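Succinate--CoA ligase subunit alpha (Campylobacter jejuni, PDB 6MEL) is the alpha subunit of a ligase of the succinate--CoA ligase family, pairing a Rossmann-like CoA-binding domain with a CoA-ligase domain. Local coordinates at residues K10-G15 against G37-H42; H24-M29 against T47-P52; G185-E190 against G212-E217; V230-A235 against Y269-V274. All blocks are in the same frame, centred on the assembly; numbering follows the deposited sequence.

Overall arrangement
From the N terminus, strand 10-14 runs into helix 19-31 and returns as strand 34-39, and contact 1 closes that loop by pairing the two strands. Contact 2 crosses it: it starts from the helix between them and ends on the hairpin of strands 47-48 and 51-54. The two meet where G38 N lies 3.0 Å from P52 O, a probable hydrogen bond, and both belong to the first sheet. Around the second sheet, contact 3 joins the starts of helices 188-197 and 214-225, closing a loop through strand 203-209. Contact 4 follows in series, pairing strands 230-235 and 272-273 and closing the loop through helix 259-268. E215 CG and I234 CD1 touch at 4.0 Å.

Contact 1: residues K10-G15 against G37-H42; sequences KVIVQG and GGITPH
V13 and G38 sit abreast in neighbouring parallel strands, whose short axes approach to 4.4 Å with 28° between their directions. V13 is gripped by both its backbone groups: its N donates to G37 O at 3.0 Å, and its O receives I39 N at 2.8 Å. Further along, G15 N reaches I39 O in a weak bond, and that same oxygen also accepts T40 OG1 at 2.7 Å; T40 OG1 is hydrogen-bonded to T17 OG1 as well. A CA-H...O contact from I12 CA to G37 O, 3.2 Å, gives the G37 carbonyl a second approach beside the V13 N-H. At G38 a CB would run into V13 O; with glycine there, V13 CA and G38 CA come to 4.3 Å.

Side chains leave the pair on two faces. V13 goes to one, while I12, Q14 and I39 share the other. There the I12 and I39 side chains cross obliquely and meet CD1 to CD1 at 3.8 Å. I12 holds its CG1 in the crowded position between N and the carbonyl carbon (chi1 52°), and the chain runs on extended (chi2 170°) to bring CD1 there. Helix 57-64 packs over this face, with V57 and T64 against I12 and A60 against I39. The Q14 amide lies on the same face and is spoken for elsewhere, OE1 by S69 OG and NE2 by S81 O.

Strand, helix 19-31 and strand make the first beta-alpha-beta unit of the Rossmann-like domain. The buried backbone groups of V13 are satisfied by their bonds across the strands, and the contact between side chains is purely apolar.

Contact 2: residues H24-M29 against T47-P52; sequences HAEQCM and THLGKP
M29 and L49 bring helix 19-31 up against the turn of a beta hairpin. The tight part is the end of the methionine. M29 CE sits 3.4 Å from K51 CG and 3.5 Å from K51 CE, both shorter than ordinary carbon contacts, as the two side chains slide past each other in opposite directions. The bend at chi3 (120°) places CE there, and the K51 chain is itself kinked at chi2 (-67°), folding round the methyl. M29 CE also lies 3.6 Å from L49 O. One atom back along the chain, M29 SD is 4.1 Å from L49 CB.

L49 points toward the helix and forms the second half of the packing. Its CD1 touches A25 CB at 3.8 Å, a contact on the buried flank of the helix. Its CD2 looks instead to the looser, solvent side, where the exposed E26 crosses it at about a right angle; E26 occurs in two conformers, so that touch is doubtful. No hydrogen bond links the segments.

The hairpin is shaped by a type I' turn from H48 to K51, with H48 N to K51 O and K51 N to H48 O both 2.9 Å long. H48 ties it to the helix: its NE2 bonds T22 OG1 of helix 19-31, and its ring meets F16 edge-to-face. Strand 47-48 is the outermost of its sheet within the chain, and strand 51-54 lies beside strand 34-39, with P52 bonded to G38. M29 also rests on I35 of strand 34-39, so the helix packs on both the hairpin turn and the sheet.

Contact 3: residues G185-E190 against G212-E217; sequences GLAYKE and GSLEVE
Y188 leans across from the first turn of helix 188-197 to L214 and E215 at the start of helix 214-225. Its CB already points at the other segment; chi1 (-58°) sets CG anti to the carbonyl carbon, and from there the CD2-CE2 rim runs past L214 and E215. CD2 lies 4.1 Å from L214 CB, which approaches the ring at its edge, near the ring plane; the two side chains cross at about a right angle. One atom on, CE2 meets E215 CG at 3.6 Å, and CZ meets the same methylene at 3.8 Å. The ring and the carboxylate are turned 34° apart. At the tip, OH lies 3.3 Å from E215 OE2 and is hydrogen-bonded to I207 O of strand 203-209. The buried E215 carboxylate is held by salt bridges, OE1 with K262 and OE2 with K153, and OE2 also accepts E209 N.

Beside the ring, A187 CB touches L214 CD1 at 4.1 Å. A187 is the N-cap residue of helix 188-197, and its N donates to E190 OE1 from above the carboxylate plane. On the outer side K189 is extended toward E217, NZ and OE1 staying 4.7 Å apart; a water lies between them, 3.2 Å from K189 NZ, though its link to E217 is too short to trust in detail. E217 also packs on an apolar side chain of another protein chain.

The contact brings the N-terminal ends of two helices together in the CoA-ligase region. Strand 203-209, a parallel strand of the second sheet, lies between them in the chain. Y188 also touches M206 of that strand and A218, so the ring of helix 188-197 packs against helix 214-225 and strand 203-209.

Contact 4: residues V230-A235 against Y269-V274; sequences VVAFIA and YGIHVV
H272 and F233, the flat groups of this contact, each meet a backbone oxygen of the opposite segment at the ring edge, near the ring plane. H272 turns its edge to V230 O, with ND1 at 3.5 Å, and a water lies in its plane 2.8 Å from ND1; this water accepts a hydrogen bond from V230 N and is also bonded to ND1, so it joins ring and strand. F233 presents CD1 to V274 O at 3.4 Å. A second water links V274 O to I234 N beyond it.

The strands run parallel, V231 opposite H272 and A232 opposite V273. H272 N donates to V230 O at 2.8 Å. A232 N reaches H272 O from 37° above the carbonyl plane, and V274 N meets A232 O almost head-on (177° at the oxygen) at 2.9 Å.

The apolar contacts fall on the two faces of the sheet: V230, A232 and I271 on one, V231 and V274 on the other. I271 CG2 lies 3.7 Å from A232 CB and 4.0 Å from V230 CG1, with the V230 and I271 side chains side by side and pointing the same way. V231 CG1 touches V274 CG2 at 3.9 Å; helix 280-288 covers that side, with I287 on V231 and E283 on V274.

Helix 259-268 bridges the two strands as a beta-alpha-beta unit, ending in a Schellman motif with G270 at C-prime. L266 packs on A232 and V273. The bonds and waters named here use N and O of V230, A232, H272 and V274, while V231 and F233 bond to strand 203-209. Strand 272-273, outermost of this sheet within the chain, is thus held by backbone bonds and by methyl contacts on both faces.

Contact 1: residues K10-G15 against G37-H42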
loop_
_atom_site.group_PDB
_atom_site.type_symbol
_atom_site.label_atom_id
_atom_site.label_comp_id
_atom_site.label_asym_id
_atom_site.label_seq_id
_atom_site.Cartn_x
_atom_site.Cartn_y
_atom_site.Cartn_z
ATOM N N LYS A 10 -29.023 7.918 9.680
ATOM C CA LYS A 10 -28.529 9.261 9.925
ATOM C C LYS A 10 -27.005 9.286 9.882
ATOM O O LYS A 10 -26.363 8.496 10.586
ATOM C CB LYS A 10 -28.985 9.731 11.299
ATOM C CG LYS A 10 -30.501 9.728 11.467
ATOM C CD LYS A 10 -31.008 10.791 12.414
ATOM C CE LYS A 10 -31.904 10.234 13.489
ATOM N NZ LYS A 10 -31.074 9.496 14.470
ATOM N N VAL A 11 -26.466 10.249 9.126
ATOM C CA VAL A 11 -25.053 10.337 8.846
ATOM C C VAL A 11 -24.556 11.740 9.174
ATOM O O VAL A 11 -25.146 12.695 8.699
ATOM C CB VAL A 11 -24.779 10.056 7.357
ATOM C CG1 VAL A 11 -23.300 10.256 7.016
ATOM C CG2 VAL A 11 -25.274 8.675 6.937
ATOM N N ILE A 12 -23.420 11.831 9.885
ATOM C CA ILE A 12 -22.662 13.048 10.004
ATOM C C ILE A 12 -21.401 12.930 9.161
ATOM O O ILE A 12 -20.867 11.822 8.944
ATOM C CB ILE A 12 -22.310 13.365 11.460
ATOM C CG1 ILE A 12 -21.646 12.175 12.137
ATOM C CG2 ILE A 12 -23.540 13.824 12.213
ATOM C CD1 ILE A 12 -21.065 12.517 13.485
ATOM N N VAL A 13 -20.889 14.083 8.747
ATOM C CA VAL A 13 -19.686 14.135 7.921
ATOM C C VAL A 13 -18.584 14.802 8.743
ATOM O O VAL A 13 -18.729 15.921 9.190
ATOM C CB VAL A 13 -19.967 14.908 6.624
ATOM C CG1 VAL A 13 -18.740 14.992 5.754
ATOM C CG2 VAL A 13 -21.154 14.331 5.856
ATOM N N GLN A 14 -17.461 14.104 8.928
ATOM C CA GLN A 14 -16.283 14.719 9.534
ATOM C C GLN A 14 -15.460 15.301 8.378
ATOM O O GLN A 14 -15.231 14.633 7.356
ATOM C CB GLN A 14 -15.544 13.720 10.422
ATOM C CG GLN A 14 -16.307 13.311 11.675
ATOM C CD GLN A 14 -15.706 12.135 12.397
ATOM O OE1 GLN A 14 -16.299 11.058 12.450
ATOM N NE2 GLN A 14 -14.523 12.345 12.967
ATOM N N GLY A 15 -15.066 16.572 8.519
ATOM C CA GLY A 15 -14.424 17.328 7.436
ATOM C C GLY A 15 -15.453 17.887 6.448
ATOM O O GLY A 15 -15.177 18.061 5.265
ATOM N N GLY A 37 -25.854 16.530 9.375
ATOM C CA GLY A 37 -24.902 17.474 9.978
ATOM C C GLY A 37 -23.459 17.115 9.693
ATOM O O GLY A 37 -23.125 16.092 9.070
ATOM N N GLY A 38 -22.562 17.956 10.152
ATOM C CA GLY A 38 -21.150 17.667 9.969
ATOM C C GLY A 38 -20.290 18.415 10.952
ATOM O O GLY A 38 -20.798 19.315 11.667
ATOM N N ILE A 39 -18.990 18.090 10.925
ATOM C CA ILE A 39 -18.023 18.590 11.850
ATOM C C ILE A 39 -16.986 19.403 11.062
ATOM O O ILE A 39 -16.462 18.956 10.068
ATOM C CB ILE A 39 -17.404 17.440 12.683
ATOM C CG1 ILE A 39 -18.423 16.763 13.608
ATOM C CG2 ILE A 39 -16.303 17.959 13.595
ATOM C CD1 ILE A 39 -19.445 15.968 12.990
ATOM N N THR A 40 -16.677 20.601 11.558
ATOM C CA THR A 40 -15.440 21.285 11.258
ATOM C C THR A 40 -15.052 22.120 12.472
ATOM O O THR A 40 -15.800 23.006 12.844
ATOM C CB THR A 40 -15.559 22.180 10.019
ATOM O OG1 THR A 40 -15.853 21.360 8.883
ATOM C CG2 THR A 40 -14.282 22.953 9.755
ATOM N N PRO A 41 -13.896 21.878 13.128
ATOM C CA PRO A 41 -13.505 22.686 14.284
ATOM C C PRO A 41 -13.530 24.183 13.927
ATOM O O PRO A 41 -13.068 24.558 12.862
ATOM C CB PRO A 41 -12.076 22.230 14.590
ATOM C CG PRO A 41 -12.038 20.805 14.056
ATOM C CD PRO A 41 -12.881 20.857 12.783
ATOM N N HIS A 42 -14.123 24.983 14.823
ATOM C CA HIS A 42 -14.157 26.435 14.785
ATOM C C HIS A 42 -15.262 26.928 13.842
ATOM O O HIS A 42 -15.329 28.110 13.537
ATOM C CB HIS A 42 -12.793 27.011 14.398
ATOM C CG HIS A 42 -11.675 26.449 15.208
ATOM N ND1 HIS A 42 -11.650 26.521 16.590
ATOM C CD2 HIS A 42 -10.557 25.802 14.835
ATOM C CE1 HIS A 42 -10.565 25.914 17.031
ATOM N NE2 HIS A 42 -9.878 25.471 15.971
#

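Contact 2: residues H24-M29 against T47-P52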
loop_
_atom_site.group_PDB
_atom_site.type_symbol
_atom_site.label_atom_id
_atom_site.label_comp_id
_atom_site.label_asym_id
_atom_site.label_seq_id
_atom_site.Cartn_x
_atom_site.Cartn_y
_atom_site.Cartn_z
ATOM N N HIS A 24 -18.889 15.920 -2.507
ATOM C CA HIS A 24 -19.405 14.587 -2.377
ATOM C C HIS A 24 -20.638 14.563 -1.470
ATOM O O HIS A 24 -21.584 13.850 -1.774
ATOM C CB HIS A 24 -18.319 13.600 -1.937
ATOM C CG HIS A 24 -17.312 13.389 -3.013
ATOM N ND1 HIS A 24 -17.614 12.699 -4.169
ATOM C CD2 HIS A 24 -16.036 13.819 -3.138
ATOM C CE1 HIS A 24 -16.535 12.664 -4.934
ATOM N NE2 HIS A 24 -15.564 13.375 -4.339
ATOM N N ALA A 25 -20.606 15.288 -0.351
ATOM C CA ALA A 25 -21.764 15.357 0.598
ATOM C C ALA A 25 -23.041 15.775 -0.145
ATOM O O ALA A 25 -24.122 15.191 0.079
ATOM C CB ALA A 25 -21.507 16.297 1.756
ATOM N N GLU A 26 -22.908 16.716 -1.077
ATOM C CA GLU A 26 -24.045 17.224 -1.863
ATOM C C GLU A 26 -24.575 16.095 -2.754
ATOM O O GLU A 26 -25.769 15.826 -2.794
ATOM C CB GLU A 26 -23.582 18.456 -2.651
ATOM C CG GLU A 26 -24.693 19.235 -3.341
ATOM C CD GLU A 26 -24.203 20.546 -3.943
ATOM O OE1 GLU A 26 -23.280 20.508 -4.782
ATOM O OE2 GLU A 26 -24.716 21.606 -3.541
ATOM N N GLN A 27 -23.657 15.434 -3.486
ATOM C CA GLN A 27 -24.062 14.281 -4.316
ATOM C C GLN A 27 -24.689 13.175 -3.447
ATOM O O GLN A 27 -25.679 12.596 -3.846
ATOM C CB GLN A 27 -22.902 13.743 -5.137
ATOM C CG GLN A 27 -22.403 14.746 -6.168
ATOM C CD GLN A 27 -21.709 14.044 -7.306
ATOM O OE1 GLN A 27 -21.285 12.890 -7.204
ATOM N NE2 GLN A 27 -21.668 14.723 -8.432
ATOM N N CYS A 28 -24.155 12.911 -2.247
ATOM C CA CYS A 28 -24.734 11.862 -1.362
ATOM C C CYS A 28 -26.175 12.245 -0.954
ATOM O O CYS A 28 -27.099 11.422 -0.992
ATOM C CB CYS A 28 -23.864 11.610 -0.133
ATOM S SG CYS A 28 -22.250 10.853 -0.529
ATOM N N MET A 29 -26.367 13.508 -0.590
ATOM C CA MET A 29 -27.695 14.001 -0.231
ATOM C C MET A 29 -28.670 13.884 -1.411
ATOM O O MET A 29 -29.775 13.369 -1.235
ATOM C CB MET A 29 -27.626 15.446 0.257
ATOM C CG MET A 29 -27.044 15.547 1.660
ATOM S SD MET A 29 -26.535 17.261 2.106
ATOM C CE MET A 29 -27.592 17.489 3.520
ATOM N N THR A 47 -24.138 26.841 9.300
ATOM C CA THR A 47 -24.958 26.023 8.450
ATOM C C THR A 47 -24.158 25.733 7.167
ATOM O O THR A 47 -23.439 26.613 6.672
ATOM C CB THR A 47 -26.296 26.724 8.182
ATOM O OG1 THR A 47 -27.061 26.648 9.387
ATOM C CG2 THR A 47 -27.110 26.059 7.109
ATOM N N HIS A 48 -24.284 24.502 6.641
ATOM C CA HIS A 48 -23.544 24.057 5.417
ATOM C C HIS A 48 -24.386 22.985 4.720
ATOM O O HIS A 48 -24.894 22.032 5.367
ATOM C CB HIS A 48 -22.091 23.652 5.771
ATOM C CG HIS A 48 -21.252 23.225 4.609
ATOM N ND1 HIS A 48 -20.833 24.092 3.630
ATOM C CD2 HIS A 48 -20.773 22.006 4.250
ATOM C CE1 HIS A 48 -20.077 23.451 2.743
ATOM N NE2 HIS A 48 -20.012 22.165 3.110
ATOM N N LEU A 49 -24.678 23.236 3.438
ATOM C CA LEU A 49 -25.578 22.410 2.643
ATOM C C LEU A 49 -26.898 22.194 3.377
ATOM O O LEU A 49 -27.460 21.099 3.338
ATOM C CB LEU A 49 -24.897 21.065 2.362
ATOM C CG LEU A 49 -23.614 21.156 1.547
ATOM C CD1 LEU A 49 -22.988 19.769 1.396
ATOM C CD2 LEU A 49 -23.908 21.769 0.170
ATOM N N GLY A 50 -27.381 23.252 4.022
ATOM C CA GLY A 50 -28.650 23.281 4.757
ATOM C C GLY A 50 -28.658 22.486 6.056
ATOM O O GLY A 50 -29.730 22.215 6.600
ATOM N N LYS A 51 -27.488 22.123 6.594
ATOM C CA LYS A 51 -27.437 21.311 7.801
ATOM C C LYS A 51 -26.512 21.957 8.814
ATOM O O LYS A 51 -25.634 22.721 8.450
ATOM C CB LYS A 51 -26.905 19.913 7.451
ATOM C CG LYS A 51 -27.739 19.186 6.420
ATOM C CD LYS A 51 -29.103 18.840 6.951
ATOM C CE LYS A 51 -30.018 18.345 5.851
ATOM N NZ LYS A 51 -31.315 17.973 6.458
ATOM N N PRO A 52 -26.664 21.622 10.108
ATOM C CA PRO A 52 -25.812 22.188 11.146
ATOM C C PRO A 52 -24.365 21.667 11.113
ATOM O O PRO A 52 -24.110 20.512 10.757
ATOM C CB PRO A 52 -26.556 21.826 12.443
ATOM C CG PRO A 52 -27.404 20.627 12.091
ATOM C CD PRO A 52 -27.745 20.776 10.621
#

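Contact 3: residues G185-E190 against G212-E217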
loop_
_atom_site.group_PDB
_atom_site.type_symbol
_atom_site.label_atom_id
_atom_site.label_comp_id
_atom_site.label_asym_id
_atom_site.label_seq_id
_atom_site.Cartn_x
_atom_site.Cartn_y
_atom_site.Cartn_z
ATOM N N GLY A 185 -10.860 -1.978 8.200
ATOM C CA GLY A 185 -11.858 -2.333 9.169
ATOM C C GLY A 185 -12.593 -3.597 8.778
ATOM O O GLY A 185 -11.976 -4.672 8.635
ATOM N N LEU A 186 -13.912 -3.482 8.634
ATOM C CA LEU A 186 -14.714 -4.596 8.178
ATOM C C LEU A 186 -14.141 -5.122 6.849
ATOM O O LEU A 186 -13.749 -4.352 5.950
ATOM C CB LEU A 186 -16.160 -4.143 7.971
ATOM C CG LEU A 186 -16.931 -3.688 9.203
ATOM C CD1 LEU A 186 -18.300 -3.171 8.804
ATOM C CD2 LEU A 186 -17.069 -4.797 10.226
ATOM N N ALA A 187 -14.104 -6.446 6.707
ATOM C CA ALA A 187 -13.608 -7.059 5.478
ATOM C C ALA A 187 -14.535 -8.202 5.019
ATOM O O ALA A 187 -15.718 -8.164 5.245
ATOM C CB ALA A 187 -12.190 -7.500 5.720
ATOM N N TYR A 188 -13.975 -9.236 4.392
ATOM C CA TYR A 188 -14.770 -10.253 3.711
ATOM C C TYR A 188 -15.630 -11.021 4.716
ATOM O O TYR A 188 -16.825 -11.204 4.499
ATOM C CB TYR A 188 -13.866 -11.211 2.913
ATOM C CG TYR A 188 -13.034 -10.484 1.896
ATOM C CD1 TYR A 188 -13.615 -9.907 0.777
ATOM C CD2 TYR A 188 -11.679 -10.269 2.104
ATOM C CE1 TYR A 188 -12.874 -9.165 -0.120
ATOM C CE2 TYR A 188 -10.923 -9.537 1.208
ATOM C CZ TYR A 188 -11.517 -8.996 0.084
ATOM O OH TYR A 188 -10.748 -8.323 -0.831
ATOM N N LYS A 189 -15.043 -11.478 5.822
ATOM C CA LYS A 189 -15.780 -12.385 6.737
ATOM C C LYS A 189 -17.024 -11.705 7.296
ATOM O O LYS A 189 -18.090 -12.280 7.261
ATOM C CB LYS A 189 -14.936 -12.789 7.942
ATOM C CG LYS A 189 -13.827 -13.759 7.597
ATOM C CD LYS A 189 -12.972 -14.142 8.793
ATOM C CE LYS A 189 -12.150 -15.356 8.404
ATOM N NZ LYS A 189 -11.115 -15.649 9.422
ATOM N N GLU A 190 -16.855 -10.487 7.823
ATOM C CA GLU A 190 -17.939 -9.762 8.478
ATOM C C GLU A 190 -19.023 -9.412 7.457
ATOM O O GLU A 190 -20.219 -9.556 7.726
ATOM C CB GLU A 190 -17.440 -8.464 9.115
ATOM C CG GLU A 190 -16.396 -8.674 10.211
ATOM C CD GLU A 190 -14.922 -8.768 9.797
ATOM O OE1 GLU A 190 -14.517 -8.813 8.555
ATOM O OE2 GLU A 190 -14.138 -8.771 10.741
ATOM N N GLY A 212 -1.137 -9.181 2.054
ATOM C CA GLY A 212 -1.728 -9.914 3.169
ATOM C C GLY A 212 -2.489 -11.136 2.669
ATOM O O GLY A 212 -2.369 -11.557 1.488
ATOM N N SER A 213 -3.302 -11.707 3.544
ATOM C CA SER A 213 -3.887 -13.038 3.247
ATOM C C SER A 213 -5.365 -13.084 3.627
ATOM O O SER A 213 -5.910 -14.157 3.846
ATOM C CB SER A 213 -3.083 -14.131 3.955
ATOM O OG SER A 213 -3.101 -13.894 5.350
ATOM N N LEU A 214 -6.038 -11.929 3.652
ATOM C CA LEU A 214 -7.491 -11.907 4.001
ATOM C C LEU A 214 -8.285 -12.839 3.067
ATOM O O LEU A 214 -9.197 -13.569 3.536
ATOM C CB LEU A 214 -8.057 -10.481 3.935
ATOM C CG LEU A 214 -7.697 -9.549 5.100
ATOM C CD1 LEU A 214 -8.285 -8.177 4.844
ATOM C CD2 LEU A 214 -8.189 -10.073 6.460
ATOM N N GLU A 215 -7.959 -12.811 1.772
ATOM C CA GLU A 215 -8.741 -13.555 0.776
ATOM C C GLU A 215 -8.488 -15.074 0.911
ATOM O O GLU A 215 -9.375 -15.873 0.621
ATOM C CB GLU A 215 -8.445 -13.026 -0.634
ATOM C CG GLU A 215 -8.801 -11.554 -0.834
ATOM C CD GLU A 215 -7.661 -10.584 -0.573
ATOM O OE1 GLU A 215 -6.740 -10.932 0.209
ATOM O OE2 GLU A 215 -7.667 -9.496 -1.169
ATOM N N VAL A 216 -7.298 -15.480 1.353
ATOM C CA VAL A 216 -6.996 -16.920 1.625
ATOM C C VAL A 216 -7.851 -17.384 2.813
ATOM O O VAL A 216 -8.593 -18.328 2.703
ATOM C CB VAL A 216 -5.502 -17.158 1.923
ATOM C CG1 VAL A 216 -5.189 -18.621 2.330
ATOM C CG2 VAL A 216 -4.644 -16.740 0.751
ATOM N N GLU A 217 -7.784 -16.657 3.928
ATOM C CA GLU A 217 -8.563 -16.972 5.130
ATOM C C GLU A 217 -10.066 -16.963 4.840
ATOM O O GLU A 217 -10.788 -17.783 5.435
ATOM C CB GLU A 217 -8.252 -16.024 6.295
ATOM C CG GLU A 217 -6.828 -16.198 6.825
ATOM C CD GLU A 217 -6.250 -15.018 7.605
ATOM O OE1 GLU A 217 -6.999 -14.058 7.919
ATOM O OE2 GLU A 217 -5.034 -15.057 7.908
HETATM O O HOH W 1 -9.284 -13.355 8.244
#

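Contact 4: residues V230-A235 against Y269-V274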
loop_
_atom_site.group_PDB
_atom_site.type_symbol
_atom_site.label_atom_id
_atom_site.label_comp_id
_atom_site.label_asym_id
_atom_site.label_seq_id
_atom_site.Cartn_x
_atom_site.Cartn_y
_atom_site.Cartn_z
ATOM N N VAL A 230 -20.523 -17.179 -4.258
ATOM C CA VAL A 230 -19.532 -16.156 -4.214
ATOM C C VAL A 230 -18.684 -16.206 -5.486
ATOM O O VAL A 230 -18.165 -17.286 -5.856
ATOM C CB VAL A 230 -18.641 -16.308 -2.981
ATOM C CG1 VAL A 230 -17.539 -15.263 -3.000
ATOM C CG2 VAL A 230 -19.461 -16.221 -1.708
ATOM N N VAL A 231 -18.541 -15.037 -6.129
ATOM C CA VAL A 231 -17.672 -14.826 -7.248
ATOM C C VAL A 231 -16.500 -14.002 -6.733
ATOM O O VAL A 231 -16.738 -13.003 -6.062
ATOM C CB VAL A 231 -18.397 -14.081 -8.374
ATOM C CG1 VAL A 231 -17.445 -13.625 -9.482
ATOM C CG2 VAL A 231 -19.524 -14.907 -8.966
ATOM N N ALA A 232 -15.273 -14.367 -7.123
ATOM C CA ALA A 232 -14.058 -13.646 -6.718
ATOM C C ALA A 232 -13.223 -13.282 -7.930
ATOM O O ALA A 232 -13.055 -14.076 -8.873
ATOM C CB ALA A 232 -13.227 -14.418 -5.739
ATOM N N PHE A 233 -12.722 -12.042 -7.895
ATOM C CA PHE A 233 -11.659 -11.601 -8.774
ATOM C C PHE A 233 -10.564 -11.004 -7.881
ATOM O O PHE A 233 -10.852 -10.133 -7.077
ATOM C CB PHE A 233 -12.116 -10.564 -9.812
ATOM C CG PHE A 233 -10.953 -10.022 -10.622
ATOM C CD1 PHE A 233 -10.368 -10.783 -11.625
ATOM C CD2 PHE A 233 -10.345 -8.829 -10.299
ATOM C CE1 PHE A 233 -9.254 -10.334 -12.318
ATOM C CE2 PHE A 233 -9.221 -8.384 -10.979
ATOM C CZ PHE A 233 -8.671 -9.144 -11.981
ATOM N N ILE A 234 -9.330 -11.469 -8.056
ATOM C CA ILE A 234 -8.199 -11.054 -7.285
ATOM C C ILE A 234 -7.240 -10.367 -8.246
ATOM O O ILE A 234 -6.629 -11.024 -9.035
ATOM C CB ILE A 234 -7.484 -12.228 -6.572
ATOM C CG1 ILE A 234 -8.442 -13.101 -5.755
ATOM C CG2 ILE A 234 -6.352 -11.684 -5.693
ATOM C CD1 ILE A 234 -9.262 -12.342 -4.704
ATOM N N ALA A 235 -7.084 -9.047 -8.112
ATOM C CA ALA A 235 -6.194 -8.292 -9.007
ATOM C C ALA A 235 -4.722 -8.502 -8.634
ATOM O O ALA A 235 -4.371 -8.629 -7.465
ATOM C CB ALA A 235 -6.552 -6.841 -8.885
ATOM N N TYR A 269 -11.858 -24.098 -2.282
ATOM C CA TYR A 269 -12.964 -24.123 -1.323
ATOM C C TYR A 269 -14.305 -23.882 -2.008
ATOM O O TYR A 269 -15.298 -23.654 -1.300
ATOM C CB TYR A 269 -12.713 -23.130 -0.192
ATOM C CG TYR A 269 -11.833 -23.700 0.888
ATOM C CD1 TYR A 269 -10.527 -23.277 1.071
ATOM C CD2 TYR A 269 -12.307 -24.727 1.686
ATOM C CE1 TYR A 269 -9.734 -23.823 2.068
ATOM C CE2 TYR A 269 -11.540 -25.276 2.697
ATOM C CZ TYR A 269 -10.245 -24.834 2.877
ATOM O OH TYR A 269 -9.527 -25.398 3.885
ATOM N N GLY A 270 -14.342 -23.924 -3.350
ATOM C CA GLY A 270 -15.632 -23.872 -4.121
ATOM C C GLY A 270 -16.058 -22.459 -4.549
ATOM O O GLY A 270 -17.121 -22.301 -5.159
ATOM N N ILE A 271 -15.254 -21.414 -4.254
ATOM C CA ILE A 271 -15.615 -20.047 -4.719
ATOM C C ILE A 271 -15.520 -20.023 -6.255
ATOM O O ILE A 271 -14.662 -20.693 -6.868
ATOM C CB ILE A 271 -14.735 -18.975 -4.036
ATOM C CG1 ILE A 271 -15.100 -18.792 -2.556
ATOM C CG2 ILE A 271 -14.797 -17.646 -4.785
ATOM C CD1 ILE A 271 -14.820 -19.994 -1.660
ATOM N N HIS A 272 -16.391 -19.251 -6.910
ATOM C CA HIS A 272 -16.293 -19.078 -8.359
ATOM C C HIS A 272 -15.239 -18.012 -8.687
ATOM O O HIS A 272 -15.525 -16.824 -8.697
ATOM C CB HIS A 272 -17.638 -18.677 -8.993
ATOM C CG HIS A 272 -18.747 -19.679 -8.905
ATOM N ND1 HIS A 272 -19.336 -20.032 -7.713
ATOM C CD2 HIS A 272 -19.414 -20.359 -9.867
ATOM C CE1 HIS A 272 -20.330 -20.891 -7.947
ATOM N NE2 HIS A 272 -20.385 -21.109 -9.251
ATOM N N VAL A 273 -14.047 -18.453 -9.080
ATOM C CA VAL A 273 -12.940 -17.579 -9.297
ATOM C C VAL A 273 -12.906 -17.226 -10.778
ATOM O O VAL A 273 -12.973 -18.085 -11.608
ATOM C CB VAL A 273 -11.600 -18.202 -8.862
ATOM C CG1 VAL A 273 -10.442 -17.311 -9.258
ATOM C CG2 VAL A 273 -11.574 -18.458 -7.372
ATOM N N VAL A 274 -12.797 -15.936 -11.077
ATOM C CA VAL A 274 -12.748 -15.425 -12.453
ATOM C C VAL A 274 -11.328 -14.955 -12.739
ATOM O O VAL A 274 -10.780 -14.165 -11.931
ATOM C CB VAL A 274 -13.774 -14.275 -12.561
ATOM C CG1 VAL A 274 -13.621 -13.456 -13.813
ATOM C CG2 VAL A 274 -15.184 -14.829 -12.477
HETATM O O HOH W 2 -19.784 -19.913 -5.000
HETATM O O HOH W 3 -8.881 -13.521 -10.078
#